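Galectin (Danio rerio, PDB 6E20) binds beta-galactoside glycans and, in zebrafish innate immunity, probably interacts with the envelope glycoprotein of infectious hematopoietic necrosis virus. Local coordinates at residues T20-P25 with I80-F85; D26-A31 with E123-I128; F85-T90 with T99-S104; F91-F96 with G113-K118. All blocks are in the same frame, centred on the assembly; numbering follows the deposited sequence.

Contact 1 of 4, residues T20-P25 with I80-F85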
loop_
_atom_site.group_PDB
_atom_site.type_symbol
_atom_site.label_atom_id
_atom_site.label_comp_id
_atom_site.label_asym_id
_atom_site.label_seq_id
_atom_site.Cartn_x
_atom_site.Cartn_y
_atom_site.Cartn_z
ATOM N N THR B 20 5.158 -6.262 -4.394
ATOM C CA THR B 20 6.101 -5.979 -5.504
ATOM C C THR B 20 7.140 -4.986 -4.995
ATOM O O THR B 20 6.761 -3.940 -4.451
ATOM C CB THR B 20 5.398 -5.420 -6.743
ATOM O OG1 THR B 20 4.198 -6.179 -6.865
ATOM C CG2 THR B 20 6.242 -5.541 -7.991
ATOM N N GLY B 21 8.400 -5.325 -5.183
ATOM C CA GLY B 21 9.525 -4.553 -4.655
ATOM C C GLY B 21 10.792 -4.836 -5.411
ATOM O O GLY B 21 10.816 -5.759 -6.245
ATOM N N VAL B 22 11.806 -4.028 -5.125
ATOM C CA VAL B 22 13.190 -4.180 -5.649
ATOM C C VAL B 22 14.126 -3.931 -4.482
ATOM O O VAL B 22 14.058 -2.855 -3.874
ATOM C CB VAL B 22 13.462 -3.176 -6.776
ATOM C CG1 VAL B 22 14.821 -3.411 -7.414
ATOM C CG2 VAL B 22 12.350 -3.163 -7.812
ATOM N N PRO B 23 14.997 -4.899 -4.119
ATOM C CA PRO B 23 15.988 -4.643 -3.090
ATOM C C PRO B 23 16.858 -3.496 -3.623
ATOM O O PRO B 23 17.106 -3.476 -4.803
ATOM C CB PRO B 23 16.750 -5.965 -2.924
ATOM C CG PRO B 23 15.914 -6.999 -3.652
ATOM C CD PRO B 23 15.120 -6.246 -4.695
ATOM N N LYS B 24 17.252 -2.572 -2.755
ATOM C CA LYS B 24 18.210 -1.493 -3.116
ATOM C C LYS B 24 19.472 -2.130 -3.686
ATOM O O LYS B 24 19.832 -3.248 -3.318
ATOM C CB LYS B 24 18.586 -0.617 -1.921
ATOM C CG LYS B 24 17.431 0.018 -1.173
ATOM C CD LYS B 24 16.755 1.127 -1.899
ATOM C CE LYS B 24 15.648 1.783 -1.096
ATOM N NZ LYS B 24 16.175 2.652 -0.019
ATOM N N PRO B 25 20.194 -1.439 -4.592
ATOM C CA PRO B 25 21.408 -2.005 -5.182
ATOM C C PRO B 25 22.441 -2.471 -4.145
ATOM O O PRO B 25 23.169 -3.374 -4.426
ATOM C CB PRO B 25 21.978 -0.865 -6.050
ATOM C CG PRO B 25 20.782 0.020 -6.345
ATOM C CD PRO B 25 19.856 -0.118 -5.147
ATOM N N ILE B 80 17.670 -10.691 -5.683
ATOM C CA ILE B 80 18.927 -10.078 -6.177
ATOM C C ILE B 80 18.842 -8.585 -5.970
ATOM O O ILE B 80 17.777 -8.000 -6.296
ATOM C CB ILE B 80 19.178 -10.393 -7.662
ATOM C CG1 ILE B 80 19.232 -11.898 -7.945
ATOM C CG2 ILE B 80 20.439 -9.698 -8.128
ATOM C CD1 ILE B 80 18.871 -12.254 -9.365
ATOM N N GLN B 81 19.965 -8.002 -5.538
ATOM C CA GLN B 81 20.142 -6.530 -5.426
ATOM C C GLN B 81 19.683 -5.912 -6.757
ATOM O O GLN B 81 20.091 -6.418 -7.851
ATOM C CB GLN B 81 21.584 -6.156 -5.054
ATOM C CG GLN B 81 22.039 -6.597 -3.657
ATOM C CD GLN B 81 22.682 -7.969 -3.571
ATOM O OE1 GLN B 81 22.338 -8.904 -4.306
ATOM N NE2 GLN B 81 23.626 -8.118 -2.650
ATOM N N ASP B 82 18.820 -4.902 -6.659
ATOM C CA ASP B 82 18.292 -4.066 -7.772
ATOM C C ASP B 82 17.423 -4.873 -8.753
ATOM O O ASP B 82 17.215 -4.378 -9.862
ATOM C CB ASP B 82 19.413 -3.397 -8.572
ATOM C CG ASP B 82 18.948 -2.142 -9.301
ATOM O OD1 ASP B 82 17.955 -1.551 -8.887
ATOM O OD2 ASP B 82 19.586 -1.762 -10.275
ATOM N N LYS B 83 16.916 -6.053 -8.390
ATOM C CA LYS B 83 16.027 -6.825 -9.301
ATOM C C LYS B 83 14.639 -6.895 -8.695
ATOM O O LYS B 83 14.551 -7.249 -7.503
ATOM C CB LYS B 83 16.606 -8.211 -9.568
ATOM C CG LYS B 83 17.753 -8.164 -10.562
ATOM C CD LYS B 83 17.295 -7.524 -11.879
ATOM C CE LYS B 83 18.223 -6.419 -12.295
ATOM N NZ LYS B 83 19.624 -6.894 -12.265
ATOM N N GLU B 84 13.620 -6.556 -9.482
ATOM C CA GLU B 84 12.203 -6.598 -9.040
ATOM C C GLU B 84 11.855 -8.024 -8.622
ATOM O O GLU B 84 12.308 -8.960 -9.284
ATOM C CB GLU B 84 11.209 -6.159 -10.112
ATOM C CG GLU B 84 9.767 -6.259 -9.611
ATOM C CD GLU B 84 8.694 -5.710 -10.534
ATOM O OE1 GLU B 84 7.868 -6.505 -10.993
ATOM O OE2 GLU B 84 8.687 -4.504 -10.780
ATOM N N PHE B 85 11.088 -8.155 -7.547
ATOM C CA PHE B 85 10.479 -9.426 -7.098
ATOM C C PHE B 85 8.991 -9.191 -6.836
ATOM O O PHE B 85 8.548 -8.026 -6.600
ATOM C CB PHE B 85 11.146 -9.952 -5.828
ATOM C CG PHE B 85 10.959 -9.038 -4.648
ATOM C CD1 PHE B 85 9.759 -9.001 -3.949
ATOM C CD2 PHE B 85 11.960 -8.159 -4.277
ATOM C CE1 PHE B 85 9.578 -8.126 -2.887
ATOM C CE2 PHE B 85 11.777 -7.290 -3.209
ATOM C CZ PHE B 85 10.588 -7.269 -2.522
#
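At one end of the five-stranded sheet of the galectin beta-sandwich, Gly21 and Phe85 form an antiparallel hydrogen-bonded pair, just where strand 85-91 begins beside strand 16-23. Both bonds of the pair are nearly straight: Gly21 N reaches Phe85 O at 3.1 Å, and Phe85 N reaches Gly21 O at 2.7 Å, the latter almost along the C=O axis. Phe85 shows how a side chain can fold back over its own strand partner. Its CG stands between the backbone N and the carbonyl carbon (chi1 64°), and the ring lies across Gly21, whose CA sits 4.0 Å from the ring centroid in a CH-pi contact. Gly21 O approaches the same ring, displaced toward the rim, while Pro23 CD comes in at the edge, 3.7 Å from Phe85 CD2. Without a side chain on Gly21, the ring can come this close to the backbone.

Before it reaches Phe85, the partner chain runs through a type II turn from Ile80 to Lys83. Asp82 N donates to Pro23 O at 2.9 Å, approaching from above the carbonyl plane. Between the two bonded points Val22 spreads its methyls: CG1 rests 3.3 Å from Asp82 C, and CG2 packs on Glu84 CA. On the other side of Gly21, Thr20 CG2 touches the carboxylate carbon, Glu84 CD, at 3.5 Å.

Strand 126-133 flanks strand 16-23, bonding to Thr20 and Val22, and its Arg127 forms a salt bridge with Asp82 OD1; the Phe85 ring also meets Phe30, on strand 30-34, with the two ring planes almost parallel.

Contact 2 of 4, residues D26-A31 with E123-I128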
loop_
_atom_site.group_PDB
_atom_site.type_symbol
_atom_site.label_atom_id
_atom_site.label_comp_id
_atom_site.label_asym_id
_atom_site.label_seq_id
_atom_site.Cartn_x
_atom_site.Cartn_y
_atom_site.Cartn_z
ATOM N N ASP B 26 22.479 -1.824 -2.977
ATOM C CA ASP B 26 23.465 -2.099 -1.905
ATOM C C ASP B 26 22.774 -2.798 -0.736
ATOM O O ASP B 26 23.355 -2.823 0.360
ATOM C CB ASP B 26 24.143 -0.799 -1.440
ATOM C CG ASP B 26 23.235 0.170 -0.690
ATOM O OD1 ASP B 26 21.986 0.066 -0.808
ATOM O OD2 ASP B 26 23.791 1.021 -0.003
ATOM N N SER B 27 21.618 -3.418 -0.961
ATOM C CA SER B 27 20.854 -4.100 0.117
ATOM C C SER B 27 21.694 -5.187 0.804
ATOM O O SER B 27 22.320 -6.003 0.110
ATOM C CB SER B 27 19.553 -4.642 -0.414
ATOM O OG SER B 27 18.774 -5.206 0.633
ATOM N N THR B 28 21.728 -5.187 2.143
ATOM C CA THR B 28 22.310 -6.278 2.956
ATOM C C THR B 28 21.169 -7.202 3.360
ATOM O O THR B 28 21.408 -8.382 3.591
ATOM C CB THR B 28 23.076 -5.762 4.189
ATOM O OG1 THR B 28 22.146 -5.189 5.114
ATOM C CG2 THR B 28 24.141 -4.753 3.827
ATOM N N ASN B 29 19.980 -6.643 3.497
ATOM C CA ASN B 29 18.787 -7.370 3.980
ATOM C C ASN B 29 17.582 -6.432 3.907
ATOM O O ASN B 29 17.779 -5.174 3.768
ATOM C CB ASN B 29 19.015 -7.919 5.397
ATOM C CG ASN B 29 18.866 -6.890 6.493
ATOM O OD1 ASN B 29 19.635 -5.918 6.554
ATOM N ND2 ASN B 29 17.847 -7.071 7.324
ATOM N N PHE B 30 16.386 -6.996 4.073
ATOM C CA PHE B 30 15.125 -6.222 4.188
ATOM C C PHE B 30 14.107 -7.092 4.889
ATOM O O PHE B 30 14.365 -8.293 4.985
ATOM C CB PHE B 30 14.616 -5.726 2.829
ATOM C CG PHE B 30 14.197 -6.785 1.844
ATOM C CD1 PHE B 30 15.099 -7.305 0.927
ATOM C CD2 PHE B 30 12.880 -7.235 1.794
ATOM C CE1 PHE B 30 14.705 -8.267 0.003
ATOM C CE2 PHE B 30 12.485 -8.208 0.883
ATOM C CZ PHE B 30 13.394 -8.705 -0.028
ATOM N N ALA B 31 13.024 -6.505 5.382
ATOM C CA ALA B 31 12.015 -7.258 6.159
ATOM C C ALA B 31 10.619 -6.728 5.855
ATOM O O ALA B 31 10.443 -5.497 5.712
ATOM C CB ALA B 31 12.319 -7.215 7.642
ATOM N N GLU B 123 10.946 -2.737 6.113
ATOM C CA GLU B 123 12.141 -2.084 6.706
ATOM C C GLU B 123 13.395 -2.587 5.993
ATOM O O GLU B 123 13.359 -3.648 5.291
ATOM C CB GLU B 123 12.171 -2.269 8.226
ATOM C CG GLU B 123 12.829 -3.537 8.704
ATOM C CD GLU B 123 12.443 -3.921 10.128
ATOM O OE1 GLU B 123 12.333 -3.003 10.974
ATOM O OE2 GLU B 123 12.242 -5.134 10.392
ATOM N N GLY B 124 14.438 -1.778 6.086
ATOM C CA GLY B 124 15.718 -2.064 5.444
ATOM C C GLY B 124 15.733 -1.642 4.000
ATOM O O GLY B 124 14.841 -0.879 3.556
ATOM N N GLU B 125 16.725 -2.153 3.285
ATOM C CA GLU B 125 17.196 -1.639 1.981
ATOM C C GLU B 125 16.356 -2.278 0.867
ATOM O O GLU B 125 16.878 -3.112 0.096
ATOM C CB GLU B 125 18.703 -1.885 1.926
ATOM C CG GLU B 125 19.469 -1.206 3.072
ATOM C CD GLU B 125 20.696 -1.933 3.637
ATOM O OE1 GLU B 125 20.669 -3.184 3.790
ATOM O OE2 GLU B 125 21.700 -1.234 3.938
ATOM N N VAL B 126 15.098 -1.846 0.752
ATOM C CA VAL B 126 14.134 -2.300 -0.294
ATOM C C VAL B 126 13.212 -1.144 -0.652
ATOM O O VAL B 126 12.879 -0.372 0.236
ATOM C CB VAL B 126 13.335 -3.516 0.191
ATOM C CG1 VAL B 126 12.433 -3.176 1.361
ATOM C CG2 VAL B 126 12.558 -4.180 -0.929
ATOM N N ARG B 127 12.796 -1.057 -1.914
ATOM C CA ARG B 127 11.730 -0.120 -2.344
ATOM C C ARG B 127 10.475 -0.949 -2.609
ATOM O O ARG B 127 10.560 -1.983 -3.311
ATOM C CB ARG B 127 12.162 0.779 -3.509
ATOM C CG ARG B 127 12.798 0.091 -4.708
ATOM C CD ARG B 127 13.390 1.145 -5.641
ATOM N NE ARG B 127 14.222 0.627 -6.725
ATOM C CZ ARG B 127 15.418 0.045 -6.571
ATOM N NH1 ARG B 127 15.938 -0.129 -5.368
ATOM N NH2 ARG B 127 16.092 -0.383 -7.625
ATOM N N ILE B 128 9.366 -0.524 -2.020
ATOM C CA ILE B 128 8.055 -1.201 -2.190
ATOM C C ILE B 128 7.277 -0.456 -3.268
ATOM O O ILE B 128 6.966 0.731 -3.080
ATOM C CB ILE B 128 7.310 -1.285 -0.844
ATOM C CG1 ILE B 128 8.148 -2.017 0.207
ATOM C CG2 ILE B 128 5.949 -1.928 -1.058
ATOM C CD1 ILE B 128 8.503 -3.445 -0.171
#
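Two antiparallel pairs bring the backbones together: Phe30 faces Gly124 as a non-hydrogen-bonded pair with the CA atoms 4.4 Å apart, and Ala31 faces Glu123 as a hydrogen-bonded one. In the latter, Ala31 N gives to Glu123 O at 2.9 Å and Glu123 N gives to Ala31 O at 2.8 Å. One residue beyond Gly124, Glu125 N donates to Asn29 O, and there the chain bends in an inverse gamma turn centred on Glu125. This turn carries it out of strand 116-124, in the seven-stranded sheet, into strand 126-133 of the five-stranded one, so a single residue separates strands that belong to different sheets of the galectin sandwich. The sugar site is near: the side chain of Glu123 lies about 6 Å from a bound galactose, and Phe30 O accepts a hydrogen bond from Asn46, a residue of the glycan pocket.

Glu125 illustrates a carboxylate spent on a turn. One oxygen, OE1, is gripped twice by Thr28: OG1 donates to its syn lone pair at 2.8 Å, while the amide N, equally near, arrives from above the carboxylate plane. The side chain bends at chi2 (145°), which sets CD beside Thr28. The backbone carbonyl is used as well, with Ser27 OG donating to Glu125 O at 2.9 Å. On the buried side Val126 crosses Phe30 at about a right angle; CG1 touches Phe30 CB at 3.7 Å, and CG2, anti to the backbone N, stands over one ring face, 4.2 Å from the centroid.

Contact 3 of 4, residues F85-T90 with T99-S104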
loop_
_atom_site.group_PDB
_atom_site.type_symbol
_atom_site.label_atom_id
_atom_site.label_comp_id
_atom_site.label_asym_id
_atom_site.label_seq_id
_atom_site.Cartn_x
_atom_site.Cartn_y
_atom_site.Cartn_z
ATOM N N PHE B 85 11.088 -8.155 -7.547
ATOM C CA PHE B 85 10.479 -9.426 -7.098
ATOM C C PHE B 85 8.991 -9.191 -6.836
ATOM O O PHE B 85 8.548 -8.026 -6.600
ATOM C CB PHE B 85 11.146 -9.952 -5.828
ATOM C CG PHE B 85 10.959 -9.038 -4.648
ATOM C CD1 PHE B 85 9.759 -9.001 -3.949
ATOM C CD2 PHE B 85 11.960 -8.159 -4.277
ATOM C CE1 PHE B 85 9.578 -8.126 -2.887
ATOM C CE2 PHE B 85 11.777 -7.290 -3.209
ATOM C CZ PHE B 85 10.588 -7.269 -2.522
ATOM N N GLN B 86 8.263 -10.300 -6.879
ATOM C CA GLN B 86 6.860 -10.413 -6.446
ATOM C C GLN B 86 6.772 -11.604 -5.485
ATOM O O GLN B 86 7.295 -12.683 -5.821
ATOM C CB GLN B 86 5.924 -10.494 -7.651
ATOM C CG GLN B 86 4.554 -9.933 -7.318
ATOM C CD GLN B 86 3.634 -9.843 -8.512
ATOM O OE1 GLN B 86 3.017 -10.832 -8.907
ATOM N NE2 GLN B 86 3.486 -8.638 -9.039
ATOM N N ILE B 87 6.265 -11.331 -4.284
ATOM C CA ILE B 87 6.010 -12.294 -3.170
ATOM C C ILE B 87 4.501 -12.322 -2.901
ATOM O O ILE B 87 3.857 -11.243 -2.917
ATOM C CB ILE B 87 6.789 -11.864 -1.918
ATOM C CG1 ILE B 87 8.300 -11.910 -2.149
ATOM C CG2 ILE B 87 6.385 -12.668 -0.697
ATOM C CD1 ILE B 87 9.083 -11.135 -1.095
ATOM N N LYS B 88 3.952 -13.518 -2.683
ATOM C CA LYS B 88 2.536 -13.710 -2.294
ATOM C C LYS B 88 2.546 -14.292 -0.898
ATOM O O LYS B 88 3.459 -15.095 -0.607
ATOM C CB LYS B 88 1.797 -14.628 -3.270
ATOM C CG LYS B 88 1.778 -14.106 -4.693
ATOM C CD LYS B 88 0.647 -14.648 -5.509
ATOM C CE LYS B 88 0.402 -13.809 -6.741
ATOM N NZ LYS B 88 -0.611 -14.452 -7.604
ATOM N N ILE B 89 1.619 -13.832 -0.066
ATOM C CA ILE B 89 1.411 -14.352 1.314
ATOM C C ILE B 89 -0.071 -14.648 1.463
ATOM O O ILE B 89 -0.883 -13.719 1.274
ATOM C CB ILE B 89 1.926 -13.370 2.383
ATOM C CG1 ILE B 89 3.391 -13.024 2.110
ATOM C CG2 ILE B 89 1.720 -13.912 3.802
ATOM C CD1 ILE B 89 4.019 -12.180 3.169
ATOM N N THR B 90 -0.373 -15.911 1.749
ATOM C CA THR B 90 -1.695 -16.416 2.157
ATOM C C THR B 90 -1.620 -16.775 3.642
ATOM O O THR B 90 -0.582 -17.299 4.076
ATOM C CB THR B 90 -2.030 -17.663 1.332
ATOM O OG1 THR B 90 -1.896 -17.309 -0.046
ATOM C CG2 THR B 90 -3.420 -18.167 1.610
ATOM N N THR B 99 4.674 -17.542 -1.011
ATOM C CA THR B 99 5.122 -17.972 -2.353
ATOM C C THR B 99 6.179 -16.961 -2.811
ATOM O O THR B 99 5.885 -15.751 -2.902
ATOM C CB THR B 99 3.932 -18.183 -3.300
ATOM O OG1 THR B 99 2.966 -18.990 -2.607
ATOM C CG2 THR B 99 4.343 -18.808 -4.612
ATOM N N LEU B 100 7.375 -17.468 -3.059
ATOM C CA LEU B 100 8.543 -16.682 -3.499
ATOM C C LEU B 100 8.494 -16.540 -5.011
ATOM O O LEU B 100 7.758 -17.280 -5.659
ATOM C CB LEU B 100 9.780 -17.442 -3.041
ATOM C CG LEU B 100 9.951 -17.459 -1.532
ATOM C CD1 LEU B 100 11.227 -18.184 -1.160
ATOM C CD2 LEU B 100 9.946 -16.039 -0.989
ATOM N N PRO B 101 9.299 -15.608 -5.589
ATOM C CA PRO B 101 9.323 -15.365 -7.031
ATOM C C PRO B 101 9.447 -16.658 -7.846
ATOM O O PRO B 101 8.709 -16.821 -8.780
ATOM C CB PRO B 101 10.567 -14.500 -7.276
ATOM C CG PRO B 101 10.860 -13.850 -5.942
ATOM C CD PRO B 101 10.246 -14.740 -4.874
ATOM N N ASP B 102 10.354 -17.553 -7.452
ATOM C CA ASP B 102 10.649 -18.789 -8.217
ATOM C C ASP B 102 9.593 -19.868 -7.923
ATOM O O ASP B 102 9.894 -21.039 -8.156
ATOM C CB ASP B 102 12.071 -19.271 -7.912
ATOM C CG ASP B 102 12.249 -19.737 -6.478
ATOM O OD1 ASP B 102 11.255 -19.674 -5.731
ATOM O OD2 ASP B 102 13.387 -20.118 -6.111
ATOM N N GLY B 103 8.417 -19.510 -7.402
ATOM C CA GLY B 103 7.299 -20.456 -7.187
ATOM C C GLY B 103 7.493 -21.333 -5.953
ATOM O O GLY B 103 6.540 -22.035 -5.568
ATOM N N SER B 104 8.664 -21.291 -5.314
ATOM C CA SER B 104 8.945 -22.042 -4.064
ATOM C C SER B 104 8.149 -21.425 -2.907
ATOM O O SER B 104 7.634 -20.303 -3.077
ATOM C CB SER B 104 10.401 -22.057 -3.776
ATOM O OG SER B 104 10.865 -20.730 -3.612
HETATM O O HOH W 1 1.273 -17.595 -0.831
#
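Pro101 meets Phe85 at the CB that carries its ring: CG of the proline lies 3.9 Å from Phe85 CB, while the flat part of the phenylalanine leads away from the turn. That ring takes Phe79 in an edge-to-face pair, so what Pro101 adds is cover for the stem. The proline ring also lies by the Gln86 carbonyl, with CD 3.7 Å from Gln86 O. Its CD approaches Ile87 CG1 more loosely.

Next along the strand comes the one bridge of the contact, the antiparallel hydrogen-bonded pair Lys88 and Thr99. Lys88 N donates to Thr99 O at 3.0 Å, almost straight (171° at the hydrogen). The return bond runs from Thr99 N to Lys88 O at 2.8 Å. On the face that carries both residues, Lys88 CB and Thr99 CB come within 4.1 Å. A water lies between Thr99 OG1, 2.8 Å away, and Thr90 OG1, tying two hydroxyls of adjacent strands.

After Thr99 the chain turns toward strand 105-109 through a type I turn from Leu100 to Gly103, closed by Gly103 N to Leu100 O. Overlapping it, Asp102 OD1 accepts from Ser104 N, an Asx turn. As a worked example of how a strand pair ends at a turn, the chemistry implies a division of labour: backbone hydrogen bonds hold strands 85-91 and 95-99 together up to Thr99, whereas beyond it Pro101, lacking an N-H, offers the Gln86 carbonyl only CH contacts, while Leu100 N bonds to Ser104 O within the turn region.

Contact 4 of 4, residues F91-F96 with G113-K118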
loop_
_atom_site.group_PDB
_atom_site.type_symbol
_atom_site.label_atom_id
_atom_site.label_comp_id
_atom_site.label_asym_id
_atom_site.label_seq_id
_atom_site.Cartn_x
_atom_site.Cartn_y
_atom_site.Cartn_z
ATOM N N PHE B 91 -2.674 -16.593 4.417
ATOM C CA PHE B 91 -2.656 -17.205 5.769
ATOM C C PHE B 91 -4.010 -17.726 6.206
ATOM O O PHE B 91 -5.070 -17.349 5.677
ATOM C CB PHE B 91 -2.092 -16.262 6.831
ATOM C CG PHE B 91 -3.015 -15.198 7.357
ATOM C CD1 PHE B 91 -3.409 -14.143 6.549
ATOM C CD2 PHE B 91 -3.370 -15.179 8.695
ATOM C CE1 PHE B 91 -4.201 -13.119 7.057
ATOM C CE2 PHE B 91 -4.153 -14.151 9.204
ATOM C CZ PHE B 91 -4.567 -13.124 8.385
ATOM N N THR B 92 -3.894 -18.587 7.207
ATOM C CA THR B 92 -4.975 -19.307 7.900
ATOM C C THR B 92 -4.716 -19.029 9.374
ATOM O O THR B 92 -3.618 -18.510 9.668
ATOM C CB THR B 92 -4.921 -20.799 7.533
ATOM O OG1 THR B 92 -3.638 -21.284 7.946
ATOM C CG2 THR B 92 -5.090 -21.062 6.051
ATOM N N ASN B 93 -5.637 -19.410 10.259
ATOM C CA ASN B 93 -5.415 -19.347 11.727
ATOM C C ASN B 93 -4.074 -20.018 12.046
ATOM O O ASN B 93 -3.407 -19.592 13.010
ATOM C CB ASN B 93 -6.524 -20.057 12.506
ATOM C CG ASN B 93 -7.884 -19.420 12.332
ATOM O OD1 ASN B 93 -8.514 -19.033 13.315
ATOM N ND2 ASN B 93 -8.358 -19.318 11.101
ATOM N N GLU B 94 -3.709 -21.060 11.293
ATOM C CA GLU B 94 -2.557 -21.951 11.625
ATOM C C GLU B 94 -1.246 -21.354 11.088
ATOM O O GLU B 94 -0.239 -21.383 11.833
ATOM C CB GLU B 94 -2.769 -23.365 11.077
ATOM C CG GLU B 94 -3.981 -24.089 11.666
ATOM C CD GLU B 94 -5.330 -23.614 11.149
ATOM O OE1 GLU B 94 -5.419 -23.209 9.967
ATOM O OE2 GLU B 94 -6.283 -23.642 11.938
ATOM N N GLU B 95 -1.184 -20.880 9.849
ATOM C CA GLU B 95 0.160 -20.495 9.313
ATOM C C GLU B 95 0.083 -19.503 8.152
ATOM O O GLU B 95 -0.989 -19.332 7.540
ATOM C CB GLU B 95 1.006 -21.728 8.975
ATOM C CG GLU B 95 0.537 -22.486 7.764
ATOM C CD GLU B 95 1.393 -23.653 7.287
ATOM O OE1 GLU B 95 1.114 -24.081 6.190
ATOM O OE2 GLU B 95 2.277 -24.184 8.018
ATOM N N PHE B 96 1.210 -18.829 7.911
ATOM C CA PHE B 96 1.450 -18.024 6.698
ATOM C C PHE B 96 2.057 -18.925 5.632
ATOM O O PHE B 96 2.972 -19.714 5.938
ATOM C CB PHE B 96 2.402 -16.864 6.971
ATOM C CG PHE B 96 1.854 -15.904 7.978
ATOM C CD1 PHE B 96 2.066 -16.111 9.338
ATOM C CD2 PHE B 96 1.087 -14.825 7.567
ATOM C CE1 PHE B 96 1.571 -15.217 10.268
ATOM C CE2 PHE B 96 0.612 -13.920 8.502
ATOM C CZ PHE B 96 0.849 -14.126 9.847
ATOM N N GLY B 113 -2.016 -15.980 16.171
ATOM C CA GLY B 113 -3.321 -16.666 16.096
ATOM C C GLY B 113 -4.440 -15.818 15.515
ATOM O O GLY B 113 -5.532 -16.392 15.297
ATOM N N SER B 114 -4.231 -14.517 15.265
ATOM C CA SER B 114 -5.333 -13.621 14.821
ATOM C C SER B 114 -5.704 -13.970 13.376
ATOM O O SER B 114 -4.874 -14.590 12.671
ATOM C CB SER B 114 -5.025 -12.163 15.000
ATOM O OG SER B 114 -4.422 -11.921 16.263
ATOM N N GLU B 115 -6.943 -13.645 12.986
ATOM C CA GLU B 115 -7.496 -13.824 11.620
ATOM C C GLU B 115 -7.458 -12.502 10.840
ATOM O O GLU B 115 -7.826 -12.531 9.656
ATOM C CB GLU B 115 -8.927 -14.362 11.704
ATOM C CG GLU B 115 -8.965 -15.836 12.089
ATOM C CD GLU B 115 -10.330 -16.364 12.490
ATOM O OE1 GLU B 115 -11.175 -16.502 11.596
ATOM O OE2 GLU B 115 -10.539 -16.608 13.702
ATOM N N LYS B 116 -7.012 -11.402 11.455
ATOM C CA LYS B 116 -6.918 -10.087 10.770
ATOM C C LYS B 116 -5.744 -9.279 11.316
ATOM O O LYS B 116 -5.648 -9.146 12.527
ATOM C CB LYS B 116 -8.225 -9.316 10.960
ATOM C CG LYS B 116 -8.384 -8.074 10.094
ATOM C CD LYS B 116 -9.774 -7.471 10.187
ATOM C CE LYS B 116 -10.070 -6.864 11.546
ATOM N NZ LYS B 116 -11.513 -6.572 11.700
ATOM N N TYR B 117 -4.938 -8.710 10.414
ATOM C CA TYR B 117 -3.758 -7.858 10.710
ATOM C C TYR B 117 -3.876 -6.539 9.931
ATOM O O TYR B 117 -4.079 -6.580 8.719
ATOM C CB TYR B 117 -2.492 -8.650 10.368
ATOM C CG TYR B 117 -2.292 -9.850 11.259
ATOM C CD1 TYR B 117 -2.115 -9.672 12.617
ATOM C CD2 TYR B 117 -2.308 -11.146 10.766
ATOM C CE1 TYR B 117 -1.928 -10.741 13.468
ATOM C CE2 TYR B 117 -2.110 -12.237 11.605
ATOM C CZ TYR B 117 -1.930 -12.031 12.965
ATOM O OH TYR B 117 -1.771 -13.068 13.844
ATOM N N LYS B 118 -3.766 -5.404 10.627
ATOM C CA LYS B 118 -3.980 -4.044 10.061
ATOM C C LYS B 118 -2.687 -3.211 10.162
ATOM O O LYS B 118 -2.736 -1.985 9.856
ATOM C CB LYS B 118 -5.187 -3.416 10.760
ATOM C CG LYS B 118 -6.498 -4.123 10.430
ATOM C CD LYS B 118 -7.676 -3.750 11.313
ATOM C CE LYS B 118 -7.809 -2.267 11.563
ATOM N NZ LYS B 118 -9.081 -1.957 12.260
#
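Two first torsions bring the aromatic groups of this contact together: Phe91 CG stands between its backbone N and carbonyl carbon (chi1 79°), and Tyr117 CG is anti to its carbonyl carbon (chi1 -66°). Both side chains point from their strands toward the other segment, and these torsions set their CG atoms, across one end of the galectin beta-sandwich, with strands 85-91 and 95-99 in one sheet and strand 116-124 in the opposing one. The rings meet obliquely, their planes at 36°, with Phe91 CE2 and Tyr117 CE2 3.7 Å apart. A third ring joins from the next strand, as Phe96 CZ touches the same Tyr117 CE2 at 3.9 Å.

The outer end of the Phe91 ring also reaches the opposing backbone. Ser114 O lies at its edge, in plane, 3.6 Å from CE2, and Glu115 O is 3.5 Å from CZ. Phe11 and Val13 add to the packing about Phe91, while Ala42 of strand 40-47 touches both Phe96 and Tyr117.

Between strands 85-91 and 95-99 the hairpin turn is held from within: Thr92 OG1 accepts from Glu95 N in an ST motif, and Thr92 N donates to Glu95 O. Glu94, at the tip, binds magnesium in a structure of this protein, although no ion is bound to this chain here. Outside the aromatic group Asn93 packs against Glu115, their CG atoms 3.8 Å apart.

No clear hydrogen bond joins the two segments. Tyr117 OH bonds with Asn110 ND2, and Ser114 N gives a weak bond to Tyr117 OH at 3.2 Å.

Contacts 1, 2 and 3 touch one another; contact 4 lies across the chain's centre from contacts 1 and 2 and adjoins only contact 3, through Ile89 on Phe96. Phe85 belongs to both contact 1 and contact 3, and its ring also packs on Phe30 and Val126 of contact 2; a probable hydrogen bond from Lys24 N to Glu125 O and a salt bridge join contacts 1 and 2. All four mix buried aromatic or aliphatic residues with exposed turns. Contacts 1 to 3 rely on backbone bridges, contact 2 adds a carboxylate, and contact 4 bridges opposing sheets by ring packing.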